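Local coordinates for uncharacterized conserved protein YjbQ/UPF0047 family, ortholog yugU B.subtilis (Clostridium acetobutylicum, PDB 1VMH) that is of unknown function, a member of the UPF0047 (YjbQ) family that forms a trimer with a sodium ion bound between its subunits, at residues T33-D41 against G116-I126; N95-M105 against Y127-R135. All coordinates share one frame; numbering follows the deposited sequence.

Contact 1. Residues T33-D41 against G116-I126; sequences TNLVKKAVD and GKLKLGTWQGI
The carboxylate of D41 faces the carbonyl of G116 across water. D41 OD1 stands 4.1 Å from G116 O. Water 2 bridges the gap, donating to D41 OD1 at 2.7 Å and to G116 O at 2.8 Å. The other oxygen, D41 OD2, presents its syn lone pair to K37 NZ at 2.9 Å, a salt bridge between residues one helical turn apart. The amide of Q124 serves its own segment. Its OE1 takes the N-H of G121 from a direction tilted out of the amide plane, across the type II turn 121-124.

At the start of the helix T33 grips the strand directly. I126 N donates to T33 OG1 at 2.9 Å, nearly straight at 169°. OG1 lies anti to the carbonyl carbon (chi1 -50°), which sends CG2 to the L120 side. T33 CG2 and L120 CD1 meet tip to tip. OG1 also bonds D31, just before the helix.

Between these polar ends the packing is apolar. The I126 and V36 side chains cross at about a right angle, with I126 CD1 3.9 Å from V36 CB. L118 lays CD2 3.8 Å from V40 CG2, and its CD1 lies against K37 N and T33 O.

The segment axes of helix 33-41 and strand 124-126 run at 78°, 8.1 Å apart. Strand 108-114 backs the apolar patch, with I111 touching L118, L120 and I126. Strand 136-143 meets V40 through I143, and F53 of the second subunit packs on L120.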
ATOM      1  N   THR A  33     -14.852   9.475  -1.921  1.00 13.00           N
ATOM      2  CA  THR A  33     -15.510   8.438  -2.720  1.00 11.75           C
ATOM      3  C   THR A  33     -16.353   9.044  -3.840  1.00 12.88           C
ATOM      4  O   THR A  33     -16.286   8.593  -4.985  1.00 12.58           O
ATOM      5  CB  THR A  33     -16.397   7.519  -1.848  1.00 14.23           C
ATOM      6  OG1 THR A  33     -15.658   7.053  -0.702  1.00 13.63           O
ATOM      7  CG2 THR A  33     -16.904   6.351  -2.618  1.00 13.77           C
ATOM      8  N   ASN A  34     -17.127  10.100  -3.547  1.00 14.07           N
ATOM      9  CA  ASN A  34     -17.987  10.662  -4.589  1.00 13.93           C
ATOM     10  C   ASN A  34     -17.212  11.385  -5.687  1.00 13.80           C
ATOM     11  O   ASN A  34     -17.667  11.434  -6.822  1.00 13.77           O
ATOM     12  CB  ASN A  34     -19.051  11.608  -4.028  1.00 15.17           C
ATOM     13  CG  ASN A  34     -20.108  11.947  -5.061  1.00 14.84           C
ATOM     14  OD1 ASN A  34     -20.795  11.039  -5.580  1.00 18.33           O
ATOM     15  ND2 ASN A  34     -20.202  13.238  -5.434  1.00 17.75           N
ATOM     16  N   LEU A  35     -16.037  11.925  -5.361  1.00 13.19           N
ATOM     17  CA  LEU A  35     -15.163  12.530  -6.362  1.00 13.60           C
ATOM     18  C   LEU A  35     -14.692  11.444  -7.301  1.00 16.56           C
ATOM     19  O   LEU A  35     -14.604  11.642  -8.522  1.00 13.80           O
ATOM     20  CB  LEU A  35     -13.979  13.254  -5.723  1.00 14.97           C
ATOM     21  CG  LEU A  35     -14.315  14.344  -4.699  1.00 15.41           C
ATOM     22  CD1 LEU A  35     -13.011  14.951  -4.155  1.00 16.25           C
ATOM     23  CD2 LEU A  35     -15.235  15.407  -5.223  1.00 17.02           C
ATOM     24  N   VAL A  36     -14.399  10.265  -6.761  1.00 12.90           N
ATOM     25  CA  VAL A  36     -14.019   9.140  -7.616  1.00 14.31           C
ATOM     26  C   VAL A  36     -15.217   8.633  -8.441  1.00 13.61           C
ATOM     27  O   VAL A  36     -15.083   8.397  -9.651  1.00 14.84           O
ATOM     28  CB  VAL A  36     -13.342   8.029  -6.773  1.00 14.07           C
ATOM     29  CG1 VAL A  36     -12.823   6.873  -7.605  1.00 14.67           C
ATOM     30  CG2 VAL A  36     -12.207   8.665  -5.965  1.00 14.11           C
ATOM     31  N   LYS A  37     -16.396   8.543  -7.832  1.00 12.88           N
ATOM     32  CA  LYS A  37     -17.580   8.117  -8.601  1.00 12.75           C
ATOM     33  C   LYS A  37     -17.837   9.077  -9.748  1.00 13.05           C
ATOM     34  O   LYS A  37     -18.198   8.666 -10.848  1.00 13.47           O
ATOM     35  CB  LYS A  37     -18.797   8.060  -7.690  1.00 13.82           C
ATOM     36  CG  LYS A  37     -20.094   7.822  -8.412  1.00 15.61           C
ATOM     37  CD  LYS A  37     -21.235   7.782  -7.443  1.00 16.46           C
ATOM     38  CE  LYS A  37     -22.529   7.357  -8.108  1.00 25.08           C
ATOM     39  NZ  LYS A  37     -23.032   8.446  -8.930  1.00 20.82           N
ATOM     40  N   LYS A  38     -17.709  10.374  -9.489  1.00 12.49           N
ATOM     41  CA  LYS A  38     -17.934  11.363 -10.573  1.00 13.93           C
ATOM     42  C   LYS A  38     -16.967  11.146 -11.731  1.00 13.08           C
ATOM     43  O   LYS A  38     -17.381  11.243 -12.892  1.00 14.26           O
ATOM     44  CB  LYS A  38     -17.838  12.803 -10.054  1.00 15.01           C
ATOM     45  CG  LYS A  38     -19.056  13.210  -9.259  1.00 13.57           C
ATOM     46  CD  LYS A  38     -18.859  14.540  -8.566  1.00 16.19           C
ATOM     47  CE  LYS A  38     -18.724  15.659  -9.558  1.00 19.80           C
ATOM     48  NZ  LYS A  38     -18.765  17.042  -8.926  1.00 14.33           N
ATOM     49  N   ALA A  39     -15.704  10.865 -11.445  1.00 14.48           N
ATOM     50  CA  ALA A  39     -14.752  10.581 -12.496  1.00 14.24           C
ATOM     51  C   ALA A  39     -15.133   9.325 -13.297  1.00 16.01           C
ATOM     52  O   ALA A  39     -15.068   9.326 -14.511  1.00 16.12           O
ATOM     53  CB  ALA A  39     -13.386  10.423 -11.921  1.00 15.56           C
ATOM     54  N   VAL A  40     -15.584   8.277 -12.614  1.00 14.12           N
ATOM     55  CA  VAL A  40     -16.092   7.089 -13.297  1.00 14.86           C
ATOM     56  C   VAL A  40     -17.254   7.446 -14.219  1.00 13.97           C
ATOM     57  O   VAL A  40     -17.285   7.106 -15.424  1.00 16.77           O
ATOM     58  CB  VAL A  40     -16.531   6.002 -12.270  1.00 15.42           C
ATOM     59  CG1 VAL A  40     -17.217   4.814 -12.981  1.00 15.30           C
ATOM     60  CG2 VAL A  40     -15.323   5.500 -11.441  1.00 17.26           C
ATOM     61  N   ASP A  41     -18.224   8.152 -13.659  1.00 14.76           N
ATOM     62  CA  ASP A  41     -19.405   8.540 -14.431  1.00 15.76           C
ATOM     63  C   ASP A  41     -19.020   9.395 -15.668  1.00 16.56           C
ATOM     64  O   ASP A  41     -19.486   9.156 -16.773  1.00 20.22           O
ATOM     65  CB  ASP A  41     -20.420   9.283 -13.539  1.00 15.49           C
ATOM     66  CG  ASP A  41     -21.026   8.391 -12.438  1.00 20.73           C
ATOM     67  OD1 ASP A  41     -20.938   7.151 -12.545  1.00 21.17           O
ATOM     68  OD2 ASP A  41     -21.608   8.908 -11.457  1.00 21.99           O
ATOM     69  N   GLY A 116     -20.292  -0.073 -14.282  1.00 15.06           N
ATOM     70  CA  GLY A 116     -20.265   1.373 -14.179  1.00 14.82           C
ATOM     71  C   GLY A 116     -20.260   1.918 -12.759  1.00 16.27           C
ATOM     72  O   GLY A 116     -20.494   3.112 -12.587  1.00 17.08           O
ATOM     73  N   LYS A 117     -19.986   1.053 -11.769  1.00 15.72           N
ATOM     74  CA  LYS A 117     -19.990   1.395 -10.353  1.00 15.21           C
ATOM     75  C   LYS A 117     -18.680   0.973  -9.692  1.00 14.58           C
ATOM     76  O   LYS A 117     -18.096  -0.060 -10.030  1.00 14.21           O
ATOM     77  CB  LYS A 117     -21.149   0.694  -9.622  1.00 18.39           C
ATOM     78  CG  LYS A 117     -22.549   1.138 -10.077  1.00 23.24           C
ATOM     79  CD  LYS A 117     -23.629   0.177  -9.570  1.00 27.37           C
ATOM     80  CE  LYS A 117     -23.964  -0.897 -10.619  1.00 31.55           C
ATOM     81  NZ  LYS A 117     -24.721  -2.087 -10.069  1.00 29.67           N
ATOM     82  N   LEU A 118     -18.235   1.758  -8.728  1.00 14.65           N
ATOM     83  CA  LEU A 118     -17.072   1.359  -7.907  1.00 13.79           C
ATOM     84  C   LEU A 118     -17.443   0.144  -7.091  1.00 14.77           C
ATOM     85  O   LEU A 118     -18.432   0.156  -6.357  1.00 14.92           O
ATOM     86  CB  LEU A 118     -16.674   2.492  -6.965  1.00 13.91           C
ATOM     87  CG  LEU A 118     -16.158   3.757  -7.645  1.00 14.26           C
ATOM     88  CD1 LEU A 118     -16.126   4.908  -6.626  1.00 15.01           C
ATOM     89  CD2 LEU A 118     -14.763   3.486  -8.226  1.00 17.47           C
ATOM     90  N   LYS A 119     -16.644  -0.914  -7.218  1.00 15.30           N
ATOM     91  CA  LYS A 119     -16.929  -2.171  -6.538  1.00 14.29           C
ATOM     92  C   LYS A 119     -16.352  -2.151  -5.130  1.00 14.58           C
ATOM     93  O   LYS A 119     -15.273  -2.699  -4.841  1.00 16.03           O
ATOM     94  CB  LYS A 119     -16.349  -3.333  -7.298  1.00 14.71           C
ATOM     95  CG  LYS A 119     -17.064  -4.660  -7.019  1.00 16.36           C
ATOM     96  CD  LYS A 119     -16.388  -5.781  -7.822  1.00 16.92           C
ATOM     97  CE  LYS A 119     -16.873  -7.161  -7.389  1.00 19.43           C
ATOM     98  NZ  LYS A 119     -18.354  -7.244  -7.456  1.00 18.33           N
ATOM     99  N   LEU A 120     -17.075  -1.516  -4.237  1.00 14.22           N
ATOM    100  CA  LEU A 120     -16.658  -1.327  -2.852  1.00 14.85           C
ATOM    101  C   LEU A 120     -17.529  -2.180  -1.945  1.00 15.54           C
ATOM    102  O   LEU A 120     -18.700  -2.449  -2.266  1.00 16.32           O
ATOM    103  CB  LEU A 120     -16.786   0.155  -2.437  1.00 13.39           C
ATOM    104  CG  LEU A 120     -15.784   1.083  -3.143  1.00 14.89           C
ATOM    105  CD1 LEU A 120     -16.220   2.520  -3.145  1.00 16.07           C
ATOM    106  CD2 LEU A 120     -14.411   0.954  -2.488  1.00 16.79           C
ATOM    107  N   GLY A 121     -16.962  -2.556  -0.803  1.00 13.61           N
ATOM    108  CA  GLY A 121     -17.695  -3.321   0.185  1.00 14.41           C
ATOM    109  C   GLY A 121     -18.604  -2.462   1.049  1.00 15.42           C
ATOM    110  O   GLY A 121     -18.742  -1.265   0.835  1.00 16.07           O
ATOM    111  N   THR A 122     -19.230  -3.113   2.032  1.00 18.80           N
ATOM    112  CA  THR A 122     -20.167  -2.463   2.910  1.00 18.59           C
ATOM    113  C   THR A 122     -19.442  -1.426   3.765  1.00 15.19           C
ATOM    114  O   THR A 122     -18.462  -1.734   4.468  1.00 17.95           O
ATOM    115  CB  THR A 122     -20.847  -3.487   3.827  1.00 20.86           C
ATOM    116  OG1 THR A 122     -21.469  -4.515   3.034  1.00 25.39           O
ATOM    117  CG2 THR A 122     -21.923  -2.812   4.649  1.00 26.59           C
ATOM    118  N   TRP A 123     -19.933  -0.191   3.660  1.00 14.84           N
ATOM    119  CA  TRP A 123     -19.355   0.939   4.366  1.00 13.72           C
ATOM    120  C   TRP A 123     -17.836   1.082   4.134  1.00 13.31           C
ATOM    121  O   TRP A 123     -17.096   1.387   5.063  1.00 14.34           O
ATOM    122  CB  TRP A 123     -19.716   0.849   5.882  1.00 14.72           C
ATOM    123  CG  TRP A 123     -21.225   0.847   6.159  1.00 15.75           C
ATOM    124  CD1 TRP A 123     -21.955  -0.115   6.791  1.00 21.86           C
ATOM    125  CD2 TRP A 123     -22.164   1.822   5.703  1.00 15.93           C
ATOM    126  NE1 TRP A 123     -23.292   0.231   6.803  1.00 19.11           N
ATOM    127  CE2 TRP A 123     -23.447   1.418   6.148  1.00 16.10           C
ATOM    128  CE3 TRP A 123     -22.038   3.036   4.993  1.00 16.83           C
ATOM    129  CZ2 TRP A 123     -24.596   2.167   5.886  1.00 21.81           C
ATOM    130  CZ3 TRP A 123     -23.198   3.785   4.740  1.00 22.72           C
ATOM    131  CH2 TRP A 123     -24.449   3.342   5.186  1.00 19.69           C
ATOM    132  N   GLN A 124     -17.412   0.812   2.897  1.00 13.71           N
ATOM    133  CA  GLN A 124     -16.063   0.962   2.499  1.00 11.72           C
ATOM    134  C   GLN A 124     -15.953   2.193   1.601  1.00 12.66           C
ATOM    135  O   GLN A 124     -16.537   2.275   0.554  1.00 14.82           O
ATOM    136  CB  GLN A 124     -15.606  -0.308   1.786  1.00 14.67           C
ATOM    137  CG  GLN A 124     -14.156  -0.320   1.505  1.00 15.06           C
ATOM    138  CD  GLN A 124     -13.702  -1.580   0.797  1.00 13.86           C
ATOM    139  OE1 GLN A 124     -14.320  -2.040  -0.186  1.00 13.72           O
ATOM    140  NE2 GLN A 124     -12.551  -2.096   1.223  1.00 13.98           N
ATOM    141  N   GLY A 125     -15.149   3.168   2.028  1.00 12.41           N
ATOM    142  CA  GLY A 125     -14.937   4.436   1.304  1.00 13.01           C
ATOM    143  C   GLY A 125     -13.491   4.739   1.074  1.00 12.30           C
ATOM    144  O   GLY A 125     -12.627   4.152   1.696  1.00 13.44           O
ATOM    145  N   ILE A 126     -13.263   5.668   0.150  1.00 12.86           N
ATOM    146  CA  ILE A 126     -11.932   6.071  -0.299  1.00 12.91           C
ATOM    147  C   ILE A 126     -11.614   7.388   0.367  1.00 13.95           C
ATOM    148  O   ILE A 126     -12.433   8.326   0.303  1.00 13.36           O
ATOM    149  CB  ILE A 126     -11.874   6.256  -1.801  1.00 14.59           C
ATOM    150  CG1 ILE A 126     -12.325   5.004  -2.562  1.00 15.89           C
ATOM    151  CG2 ILE A 126     -10.445   6.639  -2.191  1.00 14.71           C
ATOM    152  CD1 ILE A 126     -12.823   5.300  -3.973  1.00 18.55           C
TER
HETATM  153  O   HOH W   1     -21.083   5.092 -14.462  1.00 27.88           O
HETATM  154  O   HOH W   2     -20.783   5.156 -10.719  1.00 28.12           O

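Contact 2. Residues N95-M105 against Y127-R135; sequences NSHAHIKASLM and YFTEFDGPR
The phenyl ring of F131 is held against helix 96-105. K101 CB sits over the centre of one face, 3.6 Å from the centroid and 7° off the ring normal, a CH-pi contact. The K101 chain bends at chi3 (-68°), which brings CE above the rim at CD1. The T129 backbone lies off-centre over the opposite face. M105 CG meets the ring edge in plane, 3.8 Å from F131 CZ. A98 CB packs on F131 CB at 3.6 Å. M105 CG also lies against T129 OG1.

The F131 carbonyl carries the polar side. Two waters donate to F131 O. Water 4 also accepts from K101 NZ at 2.8 Å, and water 3 lies 2.9 Å from H97 NE2. The lysine thus reaches the carbonyl through water.

Next along the chain, N95 ND2 donates to D132 OD2 at 3.2 Å and 172°. The acceptor lies in the amide plane of N95, but the donor stands above the carboxylate plane. R135 NH2 comes to OD2 from the opposite face at 3.1 Å, as a salt bridge. In the next shell, E130 OE1 accepts from D132 N and pairs with R137, fixing the backbone behind the carboxylate.

Helix 96-105 therefore packs on the end of strand 124-130 and the loop after it. Helix 69-82 adds L76 against F131 and L79 against K101 and M105. Strand 59-65 touches M105 and T129 through T62. At the far end of the helix, L104 O binds sodium together with L104 O of the two neighbouring subunits.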
ATOM      1  N   ASN A  95       8.034  17.781  10.127  1.00 16.12           N
ATOM      2  CA  ASN A  95       6.884  16.977   9.674  1.00 16.69           C
ATOM      3  C   ASN A  95       7.233  15.576   9.222  1.00 17.16           C
ATOM      4  O   ASN A  95       6.446  14.924   8.513  1.00 16.06           O
ATOM      5  CB  ASN A  95       6.086  17.743   8.610  1.00 19.60           C
ATOM      6  CG  ASN A  95       6.913  18.095   7.423  1.00 23.49           C
ATOM      7  OD1 ASN A  95       8.077  17.707   7.347  1.00 18.48           O
ATOM      8  ND2 ASN A  95       6.336  18.844   6.478  1.00 29.42           N
ATOM      9  N   SER A  96       8.352  15.047   9.712  1.00 15.19           N
ATOM     10  CA  SER A  96       8.680  13.673   9.385  1.00 13.63           C
ATOM     11  C   SER A  96       7.580  12.684   9.811  1.00 15.44           C
ATOM     12  O   SER A  96       7.371  11.650   9.158  1.00 15.65           O
ATOM     13  CB  SER A  96      10.031  13.248   9.970  1.00 19.66           C
ATOM     14  OG  SER A  96      11.076  13.757   9.172  1.00 23.07           O
ATOM     15  N   HIS A  97       6.917  12.953  10.930  1.00 15.03           N
ATOM     16  CA  HIS A  97       5.798  12.072  11.349  1.00 15.24           C
ATOM     17  C   HIS A  97       4.806  11.897  10.204  1.00 13.53           C
ATOM     18  O   HIS A  97       4.268  10.799   9.950  1.00 15.34           O
ATOM     19  CB  HIS A  97       5.093  12.644  12.579  1.00 15.71           C
ATOM     20  CG  HIS A  97       4.426  13.961  12.346  1.00 16.65           C
ATOM     21  ND1 HIS A  97       5.138  15.132  12.231  1.00 25.80           N
ATOM     22  CD2 HIS A  97       3.122  14.300  12.202  1.00 23.60           C
ATOM     23  CE1 HIS A  97       4.305  16.137  12.022  1.00 24.48           C
ATOM     24  NE2 HIS A  97       3.076  15.661  12.006  1.00 21.89           N
ATOM     25  N   ALA A  98       4.547  12.985   9.510  1.00 12.77           N
ATOM     26  CA  ALA A  98       3.599  12.997   8.385  1.00 13.33           C
ATOM     27  C   ALA A  98       4.154  12.208   7.204  1.00 13.90           C
ATOM     28  O   ALA A  98       3.410  11.483   6.536  1.00 13.67           O
ATOM     29  CB  ALA A  98       3.282  14.392   7.970  1.00 13.04           C
ATOM     30  N   HIS A  99       5.443  12.376   6.912  1.00 12.88           N
ATOM     31  CA  HIS A  99       6.072  11.612   5.839  1.00 12.72           C
ATOM     32  C   HIS A  99       5.957  10.089   6.102  1.00 14.05           C
ATOM     33  O   HIS A  99       5.706   9.294   5.169  1.00 14.25           O
ATOM     34  CB  HIS A  99       7.545  11.991   5.668  1.00 14.26           C
ATOM     35  CG  HIS A  99       7.766  13.330   5.046  1.00 13.11           C
ATOM     36  ND1 HIS A  99       7.559  13.558   3.700  1.00 15.72           N
ATOM     37  CD2 HIS A  99       8.175  14.510   5.568  1.00 14.21           C
ATOM     38  CE1 HIS A  99       7.835  14.825   3.432  1.00 15.36           C
ATOM     39  NE2 HIS A  99       8.216  15.426   4.540  1.00 15.33           N
ATOM     40  N   ILE A 100       6.128   9.697   7.377  1.00 12.21           N
ATOM     41  CA  ILE A 100       6.069   8.281   7.737  1.00 13.86           C
ATOM     42  C   ILE A 100       4.654   7.766   7.540  1.00 13.87           C
ATOM     43  O   ILE A 100       4.432   6.728   6.923  1.00 14.17           O
ATOM     44  CB  ILE A 100       6.497   8.055   9.186  1.00 14.46           C
ATOM     45  CG1 ILE A 100       7.995   8.338   9.348  1.00 15.43           C
ATOM     46  CG2 ILE A 100       6.183   6.649   9.636  1.00 17.26           C
ATOM     47  CD1 ILE A 100       8.379   8.594  10.764  1.00 17.90           C
ATOM     48  N   LYS A 101       3.697   8.482   8.094  1.00 13.26           N
ATOM     49  CA  LYS A 101       2.329   8.031   8.004  1.00 13.60           C
ATOM     50  C   LYS A 101       1.821   7.994   6.565  1.00 12.67           C
ATOM     51  O   LYS A 101       1.048   7.112   6.189  1.00 14.08           O
ATOM     52  CB  LYS A 101       1.424   8.872   8.903  1.00 14.00           C
ATOM     53  CG  LYS A 101       1.770   8.676  10.368  1.00 14.87           C
ATOM     54  CD  LYS A 101       0.890   9.442  11.359  1.00 20.10           C
ATOM     55  CE  LYS A 101       1.058  10.906  11.303  1.00 19.83           C
ATOM     56  NZ  LYS A 101       0.281  11.638  12.437  1.00 15.64           N
ATOM     57  N   ALA A 102       2.245   8.963   5.770  1.00 13.06           N
ATOM     58  CA  ALA A 102       1.919   8.967   4.358  1.00 14.52           C
ATOM     59  C   ALA A 102       2.387   7.669   3.677  1.00 13.34           C
ATOM     60  O   ALA A 102       1.619   7.045   2.892  1.00 14.73           O
ATOM     61  CB  ALA A 102       2.546  10.201   3.688  1.00 15.32           C
ATOM     62  N   SER A 103       3.611   7.233   3.939  1.00 14.48           N
ATOM     63  CA  SER A 103       4.137   6.003   3.305  1.00 14.38           C
ATOM     64  C   SER A 103       3.375   4.798   3.809  1.00 14.67           C
ATOM     65  O   SER A 103       3.152   3.822   3.064  1.00 15.08           O
ATOM     66  CB  SER A 103       5.636   5.816   3.549  1.00 14.71           C
ATOM     67  OG  SER A 103       6.404   6.427   2.522  1.00 15.95           O
ATOM     68  N   LEU A 104       2.965   4.836   5.079  1.00 13.46           N
ATOM     69  CA  LEU A 104       2.210   3.720   5.646  1.00 15.24           C
ATOM     70  C   LEU A 104       0.830   3.562   5.059  1.00 13.73           C
ATOM     71  O   LEU A 104       0.347   2.422   4.858  1.00 13.89           O
ATOM     72  CB  LEU A 104       2.091   3.836   7.165  1.00 13.48           C
ATOM     73  CG  LEU A 104       3.369   3.700   7.993  1.00 15.35           C
ATOM     74  CD1 LEU A 104       3.181   4.046   9.468  1.00 16.54           C
ATOM     75  CD2 LEU A 104       3.978   2.336   7.885  1.00 17.41           C
ATOM     76  N   MET A 105       0.149   4.659   4.799  1.00 13.50           N
ATOM     77  CA  MET A 105      -1.165   4.588   4.129  1.00 13.00           C
ATOM     78  C   MET A 105      -1.007   4.231   2.663  1.00 13.93           C
ATOM     79  O   MET A 105      -1.772   3.417   2.111  1.00 15.36           O
ATOM     80  CB  MET A 105      -1.923   5.921   4.264  1.00 13.06           C
ATOM     81  CG  MET A 105      -2.288   6.278   5.694  1.00 13.78           C
ATOM     82  SD  MET A 105      -3.421   5.124   6.498  1.00 15.15           S
ATOM     83  CE  MET A 105      -2.262   4.048   7.355  1.00 15.72           C
ATOM     84  N   TYR A 127     -10.471   7.469   1.061  1.00 13.97           N
ATOM     85  CA  TYR A 127     -10.067   8.623   1.832  1.00 12.81           C
ATOM     86  C   TYR A 127      -8.750   9.214   1.415  1.00 11.95           C
ATOM     87  O   TYR A 127      -7.781   8.506   1.181  1.00 13.45           O
ATOM     88  CB  TYR A 127      -9.905   8.218   3.280  1.00 14.04           C
ATOM     89  CG  TYR A 127     -11.165   8.037   4.041  1.00 13.21           C
ATOM     90  CD1 TYR A 127     -11.848   9.140   4.515  1.00 14.40           C
ATOM     91  CD2 TYR A 127     -11.651   6.790   4.336  1.00 15.61           C
ATOM     92  CE1 TYR A 127     -12.999   9.003   5.254  1.00 14.16           C
ATOM     93  CE2 TYR A 127     -12.783   6.644   5.101  1.00 19.58           C
ATOM     94  CZ  TYR A 127     -13.449   7.760   5.545  1.00 16.97           C
ATOM     95  OH  TYR A 127     -14.597   7.636   6.332  1.00 19.40           O
ATOM     96  N   PHE A 128      -8.722  10.533   1.293  1.00 12.27           N
ATOM     97  CA  PHE A 128      -7.480  11.300   1.344  1.00 12.20           C
ATOM     98  C   PHE A 128      -7.079  11.447   2.820  1.00 13.82           C
ATOM     99  O   PHE A 128      -7.896  11.904   3.633  1.00 13.78           O
ATOM    100  CB  PHE A 128      -7.742  12.681   0.760  1.00 13.61           C
ATOM    101  CG  PHE A 128      -6.535  13.541   0.620  1.00 13.89           C
ATOM    102  CD1 PHE A 128      -6.075  14.281   1.659  1.00 12.52           C
ATOM    103  CD2 PHE A 128      -5.851  13.624  -0.586  1.00 14.13           C
ATOM    104  CE1 PHE A 128      -4.941  15.092   1.525  1.00 14.10           C
ATOM    105  CE2 PHE A 128      -4.756  14.448  -0.716  1.00 15.67           C
ATOM    106  CZ  PHE A 128      -4.296  15.153   0.327  1.00 15.10           C
ATOM    107  N   THR A 129      -5.856  11.025   3.187  1.00 13.31           N
ATOM    108  CA  THR A 129      -5.379  11.048   4.559  1.00 13.18           C
ATOM    109  C   THR A 129      -4.348  12.186   4.702  1.00 13.32           C
ATOM    110  O   THR A 129      -3.177  12.056   4.303  1.00 13.80           O
ATOM    111  CB  THR A 129      -4.773   9.687   5.026  1.00 14.04           C
ATOM    112  OG1 THR A 129      -3.628   9.364   4.227  1.00 14.30           O
ATOM    113  CG2 THR A 129      -5.783   8.559   4.735  1.00 14.85           C
ATOM    114  N   GLU A 130      -4.787  13.307   5.275  1.00 13.31           N
ATOM    115  CA  GLU A 130      -3.925  14.441   5.516  1.00 13.57           C
ATOM    116  C   GLU A 130      -3.159  14.211   6.788  1.00 13.91           C
ATOM    117  O   GLU A 130      -3.778  13.972   7.827  1.00 16.08           O
ATOM    118  CB  GLU A 130      -4.775  15.709   5.627  1.00 14.79           C
ATOM    119  CG  GLU A 130      -4.003  16.961   6.072  1.00 12.30           C
ATOM    120  CD  GLU A 130      -3.028  17.391   5.010  1.00 14.63           C
ATOM    121  OE1 GLU A 130      -1.933  16.812   4.932  1.00 15.32           O
ATOM    122  OE2 GLU A 130      -3.341  18.331   4.247  1.00 17.21           O
ATOM    123  N   PHE A 131      -1.833  14.381   6.739  1.00 14.09           N
ATOM    124  CA  PHE A 131      -1.009  14.381   7.945  1.00 13.05           C
ATOM    125  C   PHE A 131      -0.236  15.678   8.272  1.00 12.62           C
ATOM    126  O   PHE A 131       0.448  15.736   9.309  1.00 14.23           O
ATOM    127  CB  PHE A 131      -0.069  13.187   7.935  1.00 12.72           C
ATOM    128  CG  PHE A 131      -0.804  11.866   7.877  1.00 14.56           C
ATOM    129  CD1 PHE A 131      -1.618  11.463   8.931  1.00 13.69           C
ATOM    130  CD2 PHE A 131      -0.697  11.049   6.758  1.00 15.58           C
ATOM    131  CE1 PHE A 131      -2.292  10.244   8.891  1.00 15.45           C
ATOM    132  CE2 PHE A 131      -1.376   9.827   6.703  1.00 15.35           C
ATOM    133  CZ  PHE A 131      -2.169   9.442   7.745  1.00 14.69           C
ATOM    134  N   ASP A 132      -0.345  16.682   7.410  1.00 14.88           N
ATOM    135  CA  ASP A 132       0.302  18.001   7.617  1.00 14.81           C
ATOM    136  C   ASP A 132      -0.559  19.152   7.139  1.00 18.15           C
ATOM    137  O   ASP A 132      -0.107  20.011   6.385  1.00 17.07           O
ATOM    138  CB  ASP A 132       1.669  18.046   6.934  1.00 14.08           C
ATOM    139  CG  ASP A 132       2.502  19.257   7.364  1.00 18.09           C
ATOM    140  OD1 ASP A 132       2.376  19.714   8.525  1.00 21.70           O
ATOM    141  OD2 ASP A 132       3.299  19.716   6.527  1.00 19.12           O
ATOM    142  N   GLY A 133      -1.819  19.162   7.568  1.00 17.86           N
ATOM    143  CA  GLY A 133      -2.721  20.257   7.208  1.00 17.79           C
ATOM    144  C   GLY A 133      -2.616  21.388   8.217  1.00 17.80           C
ATOM    145  O   GLY A 133      -1.870  21.288   9.180  1.00 18.39           O
ATOM    146  N   PRO A 134      -3.390  22.456   8.009  1.00 17.87           N
ATOM    147  CA  PRO A 134      -4.323  22.708   6.908  1.00 16.16           C
ATOM    148  C   PRO A 134      -3.584  23.220   5.670  1.00 19.61           C
ATOM    149  O   PRO A 134      -2.712  24.099   5.759  1.00 19.15           O
ATOM    150  CB  PRO A 134      -5.243  23.784   7.491  1.00 17.86           C
ATOM    151  CG  PRO A 134      -4.366  24.548   8.388  1.00 21.34           C
ATOM    152  CD  PRO A 134      -3.400  23.565   8.983  1.00 20.79           C
ATOM    153  N   ARG A 135      -3.923  22.662   4.520  1.00 16.03           N
ATOM    154  CA  ARG A 135      -3.246  22.984   3.282  1.00 17.31           C
ATOM    155  C   ARG A 135      -4.197  22.866   2.099  1.00 17.71           C
ATOM    156  O   ARG A 135      -5.229  22.194   2.155  1.00 17.35           O
ATOM    157  CB  ARG A 135      -2.045  22.058   3.066  1.00 17.35           C
ATOM    158  CG  ARG A 135      -0.852  22.329   3.970  1.00 17.92           C
ATOM    159  CD  ARG A 135       0.286  21.382   3.657  1.00 20.96           C
ATOM    160  NE  ARG A 135       1.446  21.574   4.524  1.00 18.93           N
ATOM    161  CZ  ARG A 135       2.437  22.438   4.308  1.00 22.17           C
ATOM    162  NH1 ARG A 135       2.445  23.227   3.237  1.00 27.39           N
ATOM    163  NH2 ARG A 135       3.439  22.510   5.172  1.00 22.13           N
TER
HETATM  164  O   HOH W   3       1.028  17.553  11.403  1.00 24.44           O
HETATM  165  O   HOH W   4      -0.233  14.159  11.417  1.00 18.51           O

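In the fold
The centres of contact 1 and contact 2 lie 22 Å apart, on opposite sides of the chain's centre. Strand 124-130, the middle strand of the three-stranded antiparallel sheet, takes part in both. Along the chain the order is 33-41, 95-105, 116-126, 127-135, so the two pairings interlock. Contact 1 sets helix 33-43 against the start of this strand and against strand 117-118, an outermost strand, within this chain, of the five-stranded sheet. Contact 2 sets helix 96-105 against the strand's other end. One strand thus links the two helices. Both contacts also touch the second subunit, and contact 2 lies near the sodium ion shared by the three subunits.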